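Local coordinates for protein multiheme cytochrome cf (Carboxydothermus ferrireducens DSM 11255, PDB 6QVM) that probably sits in the bacterial S-layer and passes electrons along a chain of c-type hemes to insoluble extracellular Fe(III), at residues 110-115 with 207-212; 255-260 with 280-285; 647-652 with 665-670. All coordinates share one frame; numbering follows the deposited sequence.

Contact 1 (110-115 with 207-212); sequences ARVSGL and NAVQAK
Val112, which meets Val209 and Gln210 across the contact, also lays its CG2 methyl over one face of the Arg111 guanidinium, 3.2 Å above the plane and offset toward the rim. At the edge of that guanidinium, in its plane, sits a water that accepts from Arg111 NH2 at 2.7 Å. The same water accepts from Gln210 NE2 at 2.8 Å, so one oxygen joins the two helices where no direct hydrogen bond does. Gln210 reaches it by running extended beyond CG, with CG anti to its carbonyl carbon (chi1 -83°). Beside this bridge lies the apolar part. Val112 CG1, anti to the backbone N (chi1 172°), points at the other helix and meets Val209 CG1 at 3.8 Å, the two valines crossing obliquely. The same Val112 methyl also lies 4.1 Å from Gln210 CA and passes 4.2 Å from Gln210 CG, so it rests against both side chain and backbone. Phe206, on helix 199-212, touches Val112 and Arg111 as well, while Val209 continues inward onto Leu136 and Ala139 of helix 129-139. Just past the end of helix 102-113, Gly114 takes a positive phi. The pairing thus combines a small, partly buried apolar patch with a watered polar margin. Salt bridges from Arg111 to Glu79 and Glu108 probably neutralise much of its charge and hold the guanidinium in position, so that the planar group can offer a face to a methyl and an N-H to the water at the same time.

Contact 2 (255-260 with 280-285); sequences SMLLWS and LLFVGK
Leu257, Trp259, Leu280 and Phe282 form a buried apolar cluster between a loop and a β-strand, with no hydrogen bond crossing the contact. The aliphatic part is carried by Leu257, at the third position of the type I turn Ser255-Leu258. With CG anti to the carbonyl carbon (chi1 -62°) and CD1 anti to CA (chi2 -178°), its two methyls divide the work: CD2 meets Leu280 CD1 at 3.5 Å, a close fit in which the leucines cross at about a right angle, and CD1 approaches the edge of the Phe282 ring, near its plane, 4.0 Å from CE2. Leu257 and Phe282 come at each other from opposite directions. The aromatic part is an offset edge-to-face pair: the six-membered ring of Trp259 turns its edge to the face of Phe282, with centroids 5.7 Å apart and planes at 75°. Trp259 CH2 makes the nearest approach, 3.9 Å from Phe282 CE2. Within the loop itself, Leu257 CB lies 3.7 Å above one face of the indole, toward its rim, so Leu257 touches both aromatic rings. Trp301, on strand 300-303, meets the rings of Trp259 and Phe282 and gives its NE1 to Leu258 O; Phe294 of strand 292-295 touches Leu257, Leu280 and Phe282. The loop between strands 247-248 and 270-275 thus folds back over one face of the five-stranded antiparallel meander that holds both, and these side chains pack between loop and sheet; Leu281, between Leu280 and Phe282 in the strand, touches a heme c instead.

Contact 3 (647-652 with 665-670); sequences AGIVAA and ELLLDK
Leu667 packs against Ile649 and Val650 of the facing helix. Its CB already rests on Val650 CG2, 4.1 Å away. From there chi1 of -82° turns CG beside the backbone N, and chi2 of -165° extends CD1 away from CA, where it meets two methyls at once: Ile649 CG2 at 3.8 Å and Val650 CG2 at 4.0 Å. Against Ile649 the leucine lies at about a right angle, whereas it and Val650 slide past each other in opposite directions. Val650 CG2 is shared, because Leu668 CD2 also comes to within 4.1 Å of it, so one methyl sits between two consecutive leucines. All four residues are buried, and every contact is between carbon atoms. The axes of the two segments approach to 9.4 Å at a signed crossing angle of -141°, an inclined antiparallel pair. Helix 606-628 closes the cluster from another side: Val620 touches both Val650 and Leu668, and Arg619 and Lys615 make salt bridges to Asp669 and Glu665. Helices 641-652 and 661-672, joined by a loop and packed on the long helix 606-628, form a three-helix arrangement near the C-terminus, and Ala652, at the end of the first, lines a heme c pocket.

The three contacts follow one another along the chain without overlapping and lie far apart in an elongated molecule. Contacts 1 and 3 are on opposite sides of the chain's centre, with their own centres 78 Å apart; contact 2 is 40 Å from contact 1 and 58 Å from contact 3, centre to centre. Even the nearest atoms of contacts 1 and 2 stay about 25 Å apart. The segments of contacts 2 and 3 carry Leu281 and Ala652, which touch different hemes, while the side chains of Leu280 and Val650 lie about 9 and 11 Å from a heme. Contact 1 belongs to a helical region consistent with the S-layer-binding part of this modular protein. The three thus lie in well-separated parts of the molecule.

Contact 1 (110-115 with 207-212)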
ATOM      1  N   ALA A 110     -33.739  -3.500   3.125  1.00 53.67           N
ATOM      2  CA  ALA A 110     -32.887  -3.610   1.947  1.00 60.75           C
ATOM      3  C   ALA A 110     -31.463  -3.992   2.333  1.00 59.02           C
ATOM      4  O   ALA A 110     -30.878  -4.910   1.747  1.00 54.19           O
ATOM      5  CB  ALA A 110     -32.901  -2.301   1.163  1.00 61.04           C
ATOM      6  N   ARG A 111     -30.891  -3.305   3.323  1.00 48.59           N
ATOM      7  CA  ARG A 111     -29.508  -3.570   3.707  1.00 51.18           C
ATOM      8  C   ARG A 111     -29.292  -5.040   4.055  1.00 47.48           C
ATOM      9  O   ARG A 111     -28.348  -5.674   3.568  1.00 50.14           O
ATOM     10  CB  ARG A 111     -29.117  -2.691   4.893  1.00 48.20           C
ATOM     11  CG  ARG A 111     -27.758  -3.055   5.480  1.00 42.24           C
ATOM     12  CD  ARG A 111     -27.428  -2.271   6.733  1.00 38.41           C
ATOM     13  NE  ARG A 111     -28.242  -2.657   7.887  1.00 40.81           N
ATOM     14  CZ  ARG A 111     -28.069  -3.773   8.594  1.00 38.69           C
ATOM     15  NH1 ARG A 111     -27.117  -4.630   8.264  1.00 35.22           N
ATOM     16  NH2 ARG A 111     -28.842  -4.037   9.639  1.00 39.46           N
ATOM     17  N   VAL A 112     -30.150  -5.588   4.917  1.00 47.21           N
ATOM     18  CA  VAL A 112     -29.939  -6.945   5.406  1.00 45.74           C
ATOM     19  C   VAL A 112     -30.161  -7.959   4.290  1.00 52.30           C
ATOM     20  O   VAL A 112     -29.444  -8.964   4.192  1.00 55.97           O
ATOM     21  CB  VAL A 112     -30.838  -7.211   6.629  1.00 40.32           C
ATOM     22  CG1 VAL A 112     -30.787  -8.680   7.030  1.00 35.55           C
ATOM     23  CG2 VAL A 112     -30.412  -6.323   7.776  1.00 37.93           C
ATOM     24  N   SER A 113     -31.136  -7.703   3.419  1.00 59.78           N
ATOM     25  CA  SER A 113     -31.456  -8.647   2.353  1.00 62.40           C
ATOM     26  C   SER A 113     -30.491  -8.568   1.174  1.00 60.00           C
ATOM     27  O   SER A 113     -30.365  -9.543   0.425  1.00 63.83           O
ATOM     28  CB  SER A 113     -32.892  -8.419   1.872  1.00 47.83           C
ATOM     29  OG  SER A 113     -33.077  -7.080   1.444  1.00 52.10           O
ATOM     30  N   GLY A 114     -29.794  -7.446   1.002  1.00 57.78           N
ATOM     31  CA  GLY A 114     -29.012  -7.243  -0.193  1.00 61.71           C
ATOM     32  C   GLY A 114     -29.806  -6.759  -1.383  1.00 69.00           C
ATOM     33  O   GLY A 114     -29.217  -6.533  -2.448  1.00 80.59           O
ATOM     34  N   LEU A 115     -31.116  -6.591  -1.238  1.00 63.60           N
ATOM     35  CA  LEU A 115     -31.933  -6.045  -2.306  1.00 61.52           C
ATOM     36  C   LEU A 115     -31.745  -4.535  -2.394  1.00 60.29           C
ATOM     37  O   LEU A 115     -31.342  -3.875  -1.434  1.00 62.78           O
ATOM     38  CB  LEU A 115     -33.410  -6.371  -2.071  1.00 64.76           C
ATOM     39  CG  LEU A 115     -33.773  -7.843  -1.876  1.00 75.28           C
ATOM     40  CD1 LEU A 115     -35.211  -7.984  -1.408  1.00 76.31           C
ATOM     41  CD2 LEU A 115     -33.550  -8.615  -3.165  1.00 73.21           C
ATOM     42  N   ASN A 207     -36.465  -9.236  12.560  1.00 38.31           N
ATOM     43  CA  ASN A 207     -35.789 -10.444  13.023  1.00 42.52           C
ATOM     44  C   ASN A 207     -35.949 -11.583  12.023  1.00 46.29           C
ATOM     45  O   ASN A 207     -35.024 -12.379  11.824  1.00 57.30           O
ATOM     46  CB  ASN A 207     -36.315 -10.853  14.403  1.00 37.04           C
ATOM     47  CG  ASN A 207     -35.893  -9.889  15.493  1.00 49.27           C
ATOM     48  OD1 ASN A 207     -34.964  -9.097  15.310  1.00 46.50           O
ATOM     49  ND2 ASN A 207     -36.589  -9.934  16.624  1.00 54.34           N
ATOM     50  N   ALA A 208     -37.121 -11.684  11.393  1.00 47.43           N
ATOM     51  CA  ALA A 208     -37.331 -12.719  10.387  1.00 47.91           C
ATOM     52  C   ALA A 208     -36.475 -12.481   9.148  1.00 52.52           C
ATOM     53  O   ALA A 208     -36.020 -13.439   8.513  1.00 55.92           O
ATOM     54  CB  ALA A 208     -38.809 -12.791  10.007  1.00 48.52           C
ATOM     55  N   VAL A 209     -36.252 -11.214   8.788  1.00 37.19           N
ATOM     56  CA  VAL A 209     -35.315 -10.900   7.714  1.00 43.23           C
ATOM     57  C   VAL A 209     -33.893 -11.255   8.131  1.00 48.10           C
ATOM     58  O   VAL A 209     -33.123 -11.824   7.348  1.00 55.63           O
ATOM     59  CB  VAL A 209     -35.432  -9.417   7.316  1.00 45.24           C
ATOM     60  CG1 VAL A 209     -34.457  -9.093   6.205  1.00 47.09           C
ATOM     61  CG2 VAL A 209     -36.857  -9.077   6.905  1.00 45.78           C
ATOM     62  N   GLN A 210     -33.528 -10.943   9.378  1.00 48.25           N
ATOM     63  CA  GLN A 210     -32.191 -11.273   9.868  1.00 50.65           C
ATOM     64  C   GLN A 210     -31.978 -12.778   9.977  1.00 45.42           C
ATOM     65  O   GLN A 210     -30.848 -13.254   9.823  1.00 55.46           O
ATOM     66  CB  GLN A 210     -31.945 -10.612  11.223  1.00 44.60           C
ATOM     67  CG  GLN A 210     -31.485  -9.172  11.135  1.00 52.07           C
ATOM     68  CD  GLN A 210     -31.310  -8.536  12.502  1.00 55.94           C
ATOM     69  OE1 GLN A 210     -32.194  -8.619  13.356  1.00 67.04           O
ATOM     70  NE2 GLN A 210     -30.161  -7.911  12.723  1.00 48.61           N
ATOM     71  N   ALA A 211     -33.040 -13.538  10.248  1.00 54.90           N
ATOM     72  CA  ALA A 211     -32.906 -14.989  10.316  1.00 51.40           C
ATOM     73  C   ALA A 211     -32.624 -15.576   8.939  1.00 50.18           C
ATOM     74  O   ALA A 211     -31.865 -16.544   8.815  1.00 56.18           O
ATOM     75  CB  ALA A 211     -34.165 -15.608  10.920  1.00 39.28           C
ATOM     76  N   LYS A 212     -33.222 -15.003   7.892  1.00 47.19           N
ATOM     77  CA  LYS A 212     -33.024 -15.525   6.545  1.00 57.85           C
ATOM     78  C   LYS A 212     -31.658 -15.162   5.978  1.00 59.29           C
ATOM     79  O   LYS A 212     -31.077 -15.950   5.224  1.00 64.46           O
ATOM     80  CB  LYS A 212     -34.122 -15.018   5.609  1.00 49.82           C
ATOM     81  CG  LYS A 212     -34.077 -15.658   4.229  1.00 62.78           C
ATOM     82  CD  LYS A 212     -34.867 -14.867   3.207  1.00 72.90           C
ATOM     83  CE  LYS A 212     -34.530 -15.320   1.794  1.00 77.50           C
ATOM     84  NZ  LYS A 212     -34.996 -16.703   1.520  1.00 81.73           N
TER
HETATM   85  O   HOH W   1     -28.627  -6.499  10.817  1.00 42.34           O

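Contact 2 (255-260 with 280-285)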
ATOM      1  N   SER A 255     -15.706   3.682 -25.312  1.00 36.08           N
ATOM      2  CA  SER A 255     -15.527   3.556 -26.751  1.00 36.02           C
ATOM      3  C   SER A 255     -14.196   4.121 -27.234  1.00 33.13           C
ATOM      4  O   SER A 255     -14.031   4.343 -28.437  1.00 38.95           O
ATOM      5  CB  SER A 255     -16.689   4.213 -27.491  1.00 30.93           C
ATOM      6  OG  SER A 255     -17.046   5.437 -26.880  1.00 38.22           O
ATOM      7  N   MET A 256     -13.231   4.334 -26.331  1.00 40.73           N
ATOM      8  CA  MET A 256     -11.960   4.930 -26.734  1.00 37.50           C
ATOM      9  C   MET A 256     -10.963   3.914 -27.268  1.00 39.21           C
ATOM     10  O   MET A 256      -9.858   4.307 -27.653  1.00 37.13           O
ATOM     11  CB  MET A 256     -11.323   5.704 -25.572  1.00 44.36           C
ATOM     12  CG  MET A 256     -11.147   4.895 -24.310  1.00 54.79           C
ATOM     13  SD  MET A 256      -9.653   5.280 -23.396  1.00 72.33           S
ATOM     14  CE  MET A 256      -8.451   4.346 -24.332  1.00 45.61           C
ATOM     15  N   LEU A 257     -11.315   2.629 -27.295  1.00 35.46           N
ATOM     16  CA  LEU A 257     -10.430   1.645 -27.899  1.00 38.25           C
ATOM     17  C   LEU A 257     -10.579   1.575 -29.412  1.00 37.25           C
ATOM     18  O   LEU A 257      -9.789   0.883 -30.062  1.00 39.39           O
ATOM     19  CB  LEU A 257     -10.678   0.268 -27.281  1.00 35.90           C
ATOM     20  CG  LEU A 257     -10.368   0.247 -25.786  1.00 41.30           C
ATOM     21  CD1 LEU A 257     -10.572  -1.133 -25.182  1.00 27.14           C
ATOM     22  CD2 LEU A 257      -8.951   0.749 -25.562  1.00 33.17           C
ATOM     23  N   LEU A 258     -11.563   2.279 -29.973  1.00 39.87           N
ATOM     24  CA  LEU A 258     -11.793   2.340 -31.414  1.00 44.89           C
ATOM     25  C   LEU A 258     -11.880   0.933 -32.006  1.00 43.39           C
ATOM     26  O   LEU A 258     -11.108   0.544 -32.879  1.00 39.04           O
ATOM     27  CB  LEU A 258     -10.706   3.178 -32.094  1.00 44.98           C
ATOM     28  CG  LEU A 258     -10.502   4.556 -31.457  1.00 61.18           C
ATOM     29  CD1 LEU A 258      -9.403   5.329 -32.162  1.00 51.24           C
ATOM     30  CD2 LEU A 258     -11.809   5.340 -31.441  1.00 55.63           C
ATOM     31  N   TRP A 259     -12.844   0.168 -31.488  1.00 42.00           N
ATOM     32  CA  TRP A 259     -12.944  -1.253 -31.814  1.00 46.79           C
ATOM     33  C   TRP A 259     -13.180  -1.495 -33.298  1.00 44.25           C
ATOM     34  O   TRP A 259     -12.718  -2.508 -33.838  1.00 52.94           O
ATOM     35  CB  TRP A 259     -14.062  -1.897 -30.996  1.00 38.40           C
ATOM     36  CG  TRP A 259     -13.651  -2.260 -29.603  1.00 39.82           C
ATOM     37  CD1 TRP A 259     -14.033  -1.643 -28.451  1.00 42.15           C
ATOM     38  CD2 TRP A 259     -12.758  -3.313 -29.218  1.00 37.35           C
ATOM     39  NE1 TRP A 259     -13.441  -2.249 -27.371  1.00 39.63           N
ATOM     40  CE2 TRP A 259     -12.655  -3.280 -27.815  1.00 41.51           C
ATOM     41  CE3 TRP A 259     -12.039  -4.280 -29.925  1.00 39.45           C
ATOM     42  CZ2 TRP A 259     -11.865  -4.184 -27.104  1.00 42.56           C
ATOM     43  CZ3 TRP A 259     -11.255  -5.174 -29.220  1.00 43.69           C
ATOM     44  CH2 TRP A 259     -11.179  -5.123 -27.823  1.00 36.37           C
ATOM     45  N   SER A 260     -13.881  -0.581 -33.978  1.00 47.30           N
ATOM     46  CA  SER A 260     -14.139  -0.775 -35.401  1.00 47.24           C
ATOM     47  C   SER A 260     -12.862  -0.758 -36.227  1.00 57.56           C
ATOM     48  O   SER A 260     -12.880  -1.199 -37.379  1.00 69.21           O
ATOM     49  CB  SER A 260     -15.102   0.289 -35.920  1.00 49.71           C
ATOM     50  OG  SER A 260     -14.559   1.584 -35.759  1.00 47.94           O
ATOM     51  N   LEU A 280      -2.135  -1.476 -23.437  1.00 29.06           N
ATOM     52  CA  LEU A 280      -3.175  -2.428 -23.078  1.00 31.34           C
ATOM     53  C   LEU A 280      -2.890  -3.761 -23.754  1.00 36.51           C
ATOM     54  O   LEU A 280      -2.626  -3.804 -24.960  1.00 40.61           O
ATOM     55  CB  LEU A 280      -4.552  -1.914 -23.503  1.00 29.99           C
ATOM     56  CG  LEU A 280      -5.051  -0.621 -22.858  1.00 37.60           C
ATOM     57  CD1 LEU A 280      -6.472  -0.330 -23.311  1.00 32.02           C
ATOM     58  CD2 LEU A 280      -4.983  -0.711 -21.341  1.00 25.37           C
ATOM     59  N   LEU A 281      -2.937  -4.838 -22.978  1.00 32.11           N
ATOM     60  CA  LEU A 281      -2.926  -6.195 -23.499  1.00 31.10           C
ATOM     61  C   LEU A 281      -4.306  -6.805 -23.295  1.00 27.76           C
ATOM     62  O   LEU A 281      -5.048  -6.407 -22.393  1.00 36.09           O
ATOM     63  CB  LEU A 281      -1.861  -7.051 -22.810  1.00 29.06           C
ATOM     64  CG  LEU A 281      -0.397  -6.637 -22.981  1.00 34.00           C
ATOM     65  CD1 LEU A 281       0.506  -7.658 -22.306  1.00 35.57           C
ATOM     66  CD2 LEU A 281      -0.021  -6.479 -24.446  1.00 28.18           C
ATOM     67  N   PHE A 282      -4.650  -7.769 -24.139  1.00 27.21           N
ATOM     68  CA  PHE A 282      -5.995  -8.320 -24.166  1.00 25.78           C
ATOM     69  C   PHE A 282      -5.945  -9.833 -24.012  1.00 30.96           C
ATOM     70  O   PHE A 282      -5.094 -10.504 -24.601  1.00 33.88           O
ATOM     71  CB  PHE A 282      -6.718  -7.905 -25.452  1.00 30.87           C
ATOM     72  CG  PHE A 282      -6.940  -6.417 -25.553  1.00 28.81           C
ATOM     73  CD1 PHE A 282      -5.929  -5.583 -26.006  1.00 24.48           C
ATOM     74  CD2 PHE A 282      -8.140  -5.848 -25.155  1.00 28.21           C
ATOM     75  CE1 PHE A 282      -6.117  -4.219 -26.083  1.00 25.31           C
ATOM     76  CE2 PHE A 282      -8.332  -4.477 -25.224  1.00 23.77           C
ATOM     77  CZ  PHE A 282      -7.319  -3.663 -25.693  1.00 26.62           C
ATOM     78  N   VAL A 283      -6.866 -10.353 -23.207  1.00 31.25           N
ATOM     79  CA  VAL A 283      -6.871 -11.747 -22.784  1.00 29.21           C
ATOM     80  C   VAL A 283      -8.153 -12.395 -23.291  1.00 36.11           C
ATOM     81  O   VAL A 283      -9.257 -11.956 -22.947  1.00 30.81           O
ATOM     82  CB  VAL A 283      -6.756 -11.863 -21.257  1.00 27.74           C
ATOM     83  CG1 VAL A 283      -6.947 -13.302 -20.812  1.00 26.63           C
ATOM     84  CG2 VAL A 283      -5.403 -11.327 -20.789  1.00 23.28           C
ATOM     85  N   GLY A 284      -8.005 -13.444 -24.094  1.00 40.30           N
ATOM     86  CA  GLY A 284      -9.139 -14.083 -24.720  1.00 38.32           C
ATOM     87  C   GLY A 284      -9.967 -14.920 -23.763  1.00 39.77           C
ATOM     88  O   GLY A 284      -9.648 -15.094 -22.588  1.00 41.54           O
ATOM     89  N   LYS A 285     -11.060 -15.467 -24.301  1.00 47.39           N
ATOM     90  CA  LYS A 285     -11.914 -16.355 -23.528  1.00 50.25           C
ATOM     91  C   LYS A 285     -11.185 -17.622 -23.090  1.00 46.02           C
ATOM     92  O   LYS A 285     -11.596 -18.243 -22.106  1.00 53.21           O
ATOM     93  CB  LYS A 285     -13.162 -16.713 -24.338  1.00 50.29           C
ATOM     94  CG  LYS A 285     -14.069 -15.530 -24.622  1.00 63.19           C
ATOM     95  CD  LYS A 285     -15.473 -15.774 -24.098  1.00 88.00           C
ATOM     96  CE  LYS A 285     -16.262 -14.472 -24.011  1.00 90.73           C
ATOM     97  NZ  LYS A 285     -15.779 -13.615 -22.896  1.00 96.48           N
TER

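Contact 3 (647-652 with 665-670)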
ATOM      1  N   ALA A 647      40.992  17.512  -0.365  1.00 72.26           N
ATOM      2  CA  ALA A 647      41.226  16.242  -1.030  1.00 78.03           C
ATOM      3  C   ALA A 647      40.432  15.108  -0.409  1.00 84.99           C
ATOM      4  O   ALA A 647      40.210  14.090  -1.074  1.00 83.81           O
ATOM      5  CB  ALA A 647      42.716  15.894  -1.001  1.00 77.96           C
ATOM      6  N   GLY A 648      40.010  15.264   0.847  1.00 67.60           N
ATOM      7  CA  GLY A 648      39.123  14.282   1.444  1.00 81.01           C
ATOM      8  C   GLY A 648      37.748  14.288   0.806  1.00 75.61           C
ATOM      9  O   GLY A 648      37.086  13.249   0.722  1.00 71.88           O
ATOM     10  N   ILE A 649      37.303  15.462   0.350  1.00 72.96           N
ATOM     11  CA  ILE A 649      35.986  15.584  -0.270  1.00 62.13           C
ATOM     12  C   ILE A 649      35.919  14.753  -1.545  1.00 57.94           C
ATOM     13  O   ILE A 649      34.961  14.006  -1.768  1.00 64.53           O
ATOM     14  CB  ILE A 649      35.656  17.063  -0.537  1.00 62.22           C
ATOM     15  CG1 ILE A 649      35.386  17.793   0.781  1.00 68.87           C
ATOM     16  CG2 ILE A 649      34.459  17.175  -1.458  1.00 62.91           C
ATOM     17  CD1 ILE A 649      35.412  19.317   0.657  1.00 69.88           C
ATOM     18  N   VAL A 650      36.946  14.856  -2.393  1.00 59.63           N
ATOM     19  CA  VAL A 650      37.010  14.037  -3.597  1.00 56.41           C
ATOM     20  C   VAL A 650      37.094  12.554  -3.251  1.00 67.64           C
ATOM     21  O   VAL A 650      36.700  11.703  -4.056  1.00 64.89           O
ATOM     22  CB  VAL A 650      38.200  14.497  -4.469  1.00 53.08           C
ATOM     23  CG1 VAL A 650      38.279  13.697  -5.761  1.00 50.42           C
ATOM     24  CG2 VAL A 650      38.082  15.988  -4.766  1.00 53.87           C
ATOM     25  N   ALA A 651      37.574  12.223  -2.052  1.00 72.86           N
ATOM     26  CA  ALA A 651      37.668  10.833  -1.621  1.00 68.06           C
ATOM     27  C   ALA A 651      36.367  10.318  -1.012  1.00 60.66           C
ATOM     28  O   ALA A 651      35.934   9.207  -1.331  1.00 50.81           O
ATOM     29  CB  ALA A 651      38.814  10.666  -0.621  1.00 64.69           C
ATOM     30  N   ALA A 652      35.735  11.102  -0.135  1.00 48.09           N
ATOM     31  CA  ALA A 652      34.493  10.654   0.490  1.00 58.81           C
ATOM     32  C   ALA A 652      33.335  10.678  -0.500  1.00 77.23           C
ATOM     33  O   ALA A 652      32.444   9.822  -0.440  1.00 89.63           O
ATOM     34  CB  ALA A 652      34.179  11.512   1.711  1.00 49.82           C
ATOM     35  N   GLU A 665      38.444  19.298 -10.213  1.00 86.07           N
ATOM     36  CA  GLU A 665      39.755  19.822 -10.581  1.00 86.07           C
ATOM     37  C   GLU A 665      40.061  21.111  -9.832  1.00 79.72           C
ATOM     38  O   GLU A 665      41.205  21.338  -9.420  1.00 78.97           O
ATOM     39  CB  GLU A 665      39.834  20.019 -12.092  1.00 77.33           C
ATOM     40  CG  GLU A 665      39.879  18.704 -12.858  1.00 92.48           C
ATOM     41  CD  GLU A 665      40.210  18.880 -14.329  1.00107.30           C
ATOM     42  OE1 GLU A 665      39.566  19.720 -14.990  1.00 94.81           O
ATOM     43  OE2 GLU A 665      41.122  18.183 -14.822  1.00114.08           O
ATOM     44  N   LEU A 666      39.045  21.949  -9.607  1.00 65.02           N
ATOM     45  CA  LEU A 666      39.231  23.129  -8.770  1.00 67.50           C
ATOM     46  C   LEU A 666      39.518  22.755  -7.326  1.00 78.78           C
ATOM     47  O   LEU A 666      40.074  23.573  -6.586  1.00 83.91           O
ATOM     48  CB  LEU A 666      37.994  24.031  -8.848  1.00 64.91           C
ATOM     49  CG  LEU A 666      38.093  25.463  -8.306  1.00 86.33           C
ATOM     50  CD1 LEU A 666      38.493  26.455  -9.397  1.00 94.30           C
ATOM     51  CD2 LEU A 666      36.783  25.875  -7.643  1.00 75.53           C
ATOM     52  N   LEU A 667      39.144  21.542  -6.909  1.00 80.65           N
ATOM     53  CA  LEU A 667      39.473  21.095  -5.559  1.00 78.72           C
ATOM     54  C   LEU A 667      40.882  20.521  -5.492  1.00 80.41           C
ATOM     55  O   LEU A 667      41.601  20.748  -4.515  1.00 76.74           O
ATOM     56  CB  LEU A 667      38.452  20.063  -5.072  1.00 70.13           C
ATOM     57  CG  LEU A 667      37.138  20.582  -4.493  1.00 74.49           C
ATOM     58  CD1 LEU A 667      36.410  19.481  -3.730  1.00 71.93           C
ATOM     59  CD2 LEU A 667      37.371  21.793  -3.602  1.00 67.57           C
ATOM     60  N   LEU A 668      41.293  19.773  -6.516  1.00 69.33           N
ATOM     61  CA  LEU A 668      42.621  19.167  -6.503  1.00 77.64           C
ATOM     62  C   LEU A 668      43.711  20.211  -6.721  1.00 92.91           C
ATOM     63  O   LEU A 668      44.792  20.122  -6.127  1.00 93.92           O
ATOM     64  CB  LEU A 668      42.700  18.068  -7.559  1.00 63.60           C
ATOM     65  CG  LEU A 668      41.821  16.848  -7.286  1.00 68.24           C
ATOM     66  CD1 LEU A 668      42.078  15.761  -8.318  1.00 55.51           C
ATOM     67  CD2 LEU A 668      42.060  16.336  -5.880  1.00 58.14           C
ATOM     68  N   ASP A 669      43.441  21.215  -7.560  1.00 94.15           N
ATOM     69  CA  ASP A 669      44.413  22.279  -7.788  1.00 92.89           C
ATOM     70  C   ASP A 669      44.588  23.142  -6.544  1.00 95.48           C
ATOM     71  O   ASP A 669      45.717  23.424  -6.128  1.00123.22           O
ATOM     72  CB  ASP A 669      43.997  23.124  -8.989  1.00 83.80           C
ATOM     73  CG  ASP A 669      44.162  22.381 -10.302  1.00102.61           C
ATOM     74  OD1 ASP A 669      44.690  21.244 -10.289  1.00100.50           O
ATOM     75  OD2 ASP A 669      43.751  22.927 -11.344  1.00114.01           O
ATOM     76  N   LYS A 670      43.479  23.561  -5.932  1.00 78.24           N
ATOM     77  CA  LYS A 670      43.546  24.299  -4.682  1.00 78.50           C
ATOM     78  C   LYS A 670      44.034  23.439  -3.529  1.00 99.07           C
ATOM     79  O   LYS A 670      44.186  23.952  -2.421  1.00110.12           O
ATOM     80  CB  LYS A 670      42.170  24.895  -4.359  1.00 68.44           C
TER